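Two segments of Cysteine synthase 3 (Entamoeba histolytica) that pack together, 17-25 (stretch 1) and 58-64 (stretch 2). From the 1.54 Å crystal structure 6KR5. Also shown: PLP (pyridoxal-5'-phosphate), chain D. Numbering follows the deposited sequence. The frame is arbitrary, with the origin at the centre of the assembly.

Stretch 1, residues 17-25: ILETIGGTP
Stretch 2 (58-64) KDRVGFN

Two segments of one chain meet here, a short 3-10 turn running into an irregular loop (17-25) and a stretch of helix (58-64) that continues later in the chain. Ile 17 to Thr 20 form the 3-10 segment, with phi near -65 to -90° and psi from -29 to -2°; it is held by Thr 20 N to Ile 17 O (3.1 Å) and Ile 21 N to Leu 18 O (3.1 Å). Thr 20, chi1 p, also turns its OG1 back to Ile 17 O (2.8 Å), a hydrogen bond that a short hydroxyl side chain can make to its own turn. From Ile 21 (-69/140) the chain extends, then passes through Gly 22 (80/-160) and Gly 23 (51/44), whose positive phi favours glycine, to Thr 24 (-83/156) and Pro 25 (-75/149). The helix has regular i to i+4 bonds: Gly 62 N to Lys 58 O (2.8 Å), Phe 63 N to Asp 59 O (3.1 Å) and Asn 64 N to Arg 60 O (3.0 Å).

The register pairs Leu 18 with Phe 63 (CA to CA 7.4 Å) and Ile 21 with Arg 60 (CA to CA 6.4 Å), so the chains run in opposite senses past each other. Together they bury 331 Å², both sides summed.

The apolar contact centres on Ile 21, which points toward the helix with chi1 m and chi2 t. Its CD1 lies 3.7 Å from Phe 63 CB. Beta-branching supplies CG2 as well, 3.9 Å from Arg 60 CG, against the aliphatic part of that side chain. CD1 also makes van der Waals contact with the backbone, 3.6 Å from Asp 59 O, the acceptor for Phe 63 N one helical turn on. Leu 18 (m, t) and Phe 63 (chi1 t, chi2 77°) each point toward the other stretch; Leu 18 CD1 approaches the ring edge, 3.9 Å from Phe 63 CD1, a buried pairing of hydrocarbon groups that need no polar partner.

The polar part belongs to Arg 60. Its CA-to-CB bond points sideways, but an extended m, t, t chain with chi4 -97° carries the guanidinium to the loop. Gly 22 CA lies over one face, 3.6 Å from Arg 60 NH1; an ideal CB on Gly 22 would come within 2.9 Å of that nitrogen, so glycine's bareness makes room for the flat group. Thr 24 (chi1 p), pointing toward the helix, brings OG1 to 3.3 Å from Arg 60 NH2, near the guanidinium plane. Both atoms are hydrogen-bonded elsewhere in the structure.

Lys 58, outside the contact, carries the pyridoxal-5'-phosphate: its NZ is covalently bonded to PLP C4A at 1.3 Å.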

# COMPACT_ATOMS: atom_id res chain seq x y z
N ILE B 17 -11.63 3.21 8.46
CA ILE B 17 -10.51 3.31 7.54
C ILE B 17 -10.40 4.71 6.95
O ILE B 17 -9.30 5.15 6.58
CB ILE B 17 -10.60 2.22 6.45
CG1 ILE B 17 -9.27 2.06 5.72
CG2 ILE B 17 -11.75 2.48 5.47
CD1 ILE B 17 -8.15 1.61 6.62
N LEU B 18 -11.51 5.46 6.86
CA LEU B 18 -11.42 6.79 6.26
C LEU B 18 -10.56 7.72 7.10
O LEU B 18 -9.93 8.64 6.56
CB LEU B 18 -12.82 7.38 6.08
CG LEU B 18 -13.76 6.51 5.26
CD1 LEU B 18 -15.05 7.28 5.00
CD2 LEU B 18 -13.12 6.13 3.93
N GLU B 19 -10.51 7.49 8.41
CA GLU B 19 -9.71 8.35 9.28
C GLU B 19 -8.21 8.14 9.10
O GLU B 19 -7.43 8.94 9.63
CB GLU B 19 -10.09 8.13 10.74
CG GLU B 19 -11.52 8.56 11.02
CD GLU B 19 -11.83 8.75 12.50
OE1 GLU B 19 -11.12 8.18 13.35
OE2 GLU B 19 -12.79 9.48 12.79
N THR B 20 -7.79 7.09 8.39
CA THR B 20 -6.38 6.90 8.09
C THR B 20 -5.95 7.57 6.79
O THR B 20 -4.76 7.51 6.45
CB THR B 20 -5.99 5.41 8.00
OG1 THR B 20 -6.53 4.83 6.81
CG2 THR B 20 -6.46 4.63 9.22
N ILE B 21 -6.88 8.19 6.06
CA ILE B 21 -6.53 8.83 4.81
C ILE B 21 -5.66 10.04 5.07
O ILE B 21 -5.89 10.81 6.02
CB ILE B 21 -7.80 9.22 4.05
CG1 ILE B 21 -8.54 7.98 3.59
CG2 ILE B 21 -7.49 10.13 2.84
CD1 ILE B 21 -9.89 8.30 2.96
N GLY B 22 -4.66 10.23 4.21
CA GLY B 22 -3.76 11.36 4.34
C GLY B 22 -2.67 11.17 5.39
O GLY B 22 -2.31 10.05 5.80
N GLY B 23 -2.12 12.31 5.81
CA GLY B 23 -0.96 12.28 6.68
C GLY B 23 0.15 11.40 6.16
O GLY B 23 0.75 10.63 6.92
N THR B 24 0.44 11.49 4.86
CA THR B 24 1.39 10.59 4.21
C THR B 24 2.83 11.05 4.40
O THR B 24 3.10 12.23 4.64
CB THR B 24 1.08 10.50 2.72
OG1 THR B 24 1.12 11.81 2.16
CG2 THR B 24 -0.31 9.88 2.50
N PRO B 25 3.79 10.13 4.31
CA PRO B 25 5.18 10.48 4.63
C PRO B 25 5.83 11.32 3.55
O PRO B 25 5.54 11.18 2.37
CB PRO B 25 5.88 9.12 4.74
CG PRO B 25 4.81 8.09 4.69
CD PRO B 25 3.65 8.70 3.99
N LYS B 58 -6.02 9.44 -4.79
CA LYS B 58 -7.47 9.52 -4.97
C LYS B 58 -8.26 9.07 -3.75
O LYS B 58 -9.46 9.33 -3.70
CB LYS B 58 -7.89 8.70 -6.19
CG LYS B 58 -7.29 9.21 -7.50
CD LYS B 58 -7.51 10.71 -7.70
CE LYS B 58 -7.32 11.07 -9.15
NZ LYS B 58 -5.96 11.67 -9.32
N ASP B 59 -7.62 8.43 -2.77
CA ASP B 59 -8.30 8.23 -1.49
C ASP B 59 -8.80 9.55 -0.94
O ASP B 59 -9.91 9.65 -0.41
CB ASP B 59 -7.36 7.59 -0.46
CG ASP B 59 -7.15 6.10 -0.67
OD1 ASP B 59 -7.19 5.63 -1.82
OD2 ASP B 59 -6.92 5.42 0.35
N ARG B 60 -7.96 10.59 -1.03
CA ARG B 60 -8.34 11.90 -0.52
C ARG B 60 -9.49 12.48 -1.31
O ARG B 60 -10.40 13.10 -0.75
CB ARG B 60 -7.17 12.87 -0.58
CG ARG B 60 -5.92 12.46 0.18
CD ARG B 60 -4.88 13.53 -0.07
NE ARG B 60 -3.56 13.22 0.44
CZ ARG B 60 -3.07 13.65 1.60
NH1 ARG B 60 -3.81 14.37 2.43
NH2 ARG B 60 -1.83 13.35 1.93
N VAL B 61 -9.44 12.29 -2.63
CA VAL B 61 -10.39 12.91 -3.55
C VAL B 61 -11.75 12.24 -3.43
O VAL B 61 -12.78 12.92 -3.31
CB VAL B 61 -9.86 12.83 -4.99
CG1 VAL B 61 -10.92 13.30 -6.00
CG2 VAL B 61 -8.54 13.62 -5.12
N GLY B 62 -11.78 10.91 -3.48
CA GLY B 62 -13.06 10.22 -3.35
C GLY B 62 -13.70 10.48 -2.01
O GLY B 62 -14.92 10.69 -1.91
N PHE B 63 -12.88 10.50 -0.95
CA PHE B 63 -13.40 10.81 0.37
C PHE B 63 -14.01 12.20 0.42
O PHE B 63 -15.15 12.37 0.87
CB PHE B 63 -12.29 10.71 1.42
CG PHE B 63 -12.70 11.26 2.75
CD1 PHE B 63 -13.51 10.52 3.59
CD2 PHE B 63 -12.31 12.52 3.15
CE1 PHE B 63 -13.91 11.01 4.81
CE2 PHE B 63 -12.71 13.03 4.37
CZ PHE B 63 -13.51 12.28 5.20
N ASN B 64 -13.27 13.22 -0.01
CA ASN B 64 -13.81 14.57 0.16
C ASN B 64 -14.97 14.87 -0.77
O ASN B 64 -15.88 15.62 -0.39
CB ASN B 64 -12.73 15.64 -0.01
CG ASN B 64 -13.12 16.93 0.68
OD1 ASN B 64 -13.38 16.93 1.89
ND2 ASN B 64 -13.24 18.01 -0.08
N1 PLP D . -1.16 9.85 -11.06
C2 PLP D . -2.10 8.96 -10.63
C2A PLP D . -1.73 7.52 -10.54
C3 PLP D . -3.36 9.41 -10.28
O3 PLP D . -4.29 8.50 -9.85
C4 PLP D . -3.66 10.76 -10.36
C4A PLP D . -5.04 11.26 -10.09
O4A PLP D . -5.94 10.46 -9.79
C5 PLP D . -2.69 11.66 -10.80
C6 PLP D . -1.45 11.19 -11.15
C5A PLP D . -2.97 13.14 -10.96
O4P PLP D . -3.43 13.78 -9.81
P PLP D . -4.50 14.95 -10.03
O1P PLP D . -3.94 15.90 -11.07
O2P PLP D . -5.77 14.32 -10.52
O3P PLP D . -4.68 15.62 -8.71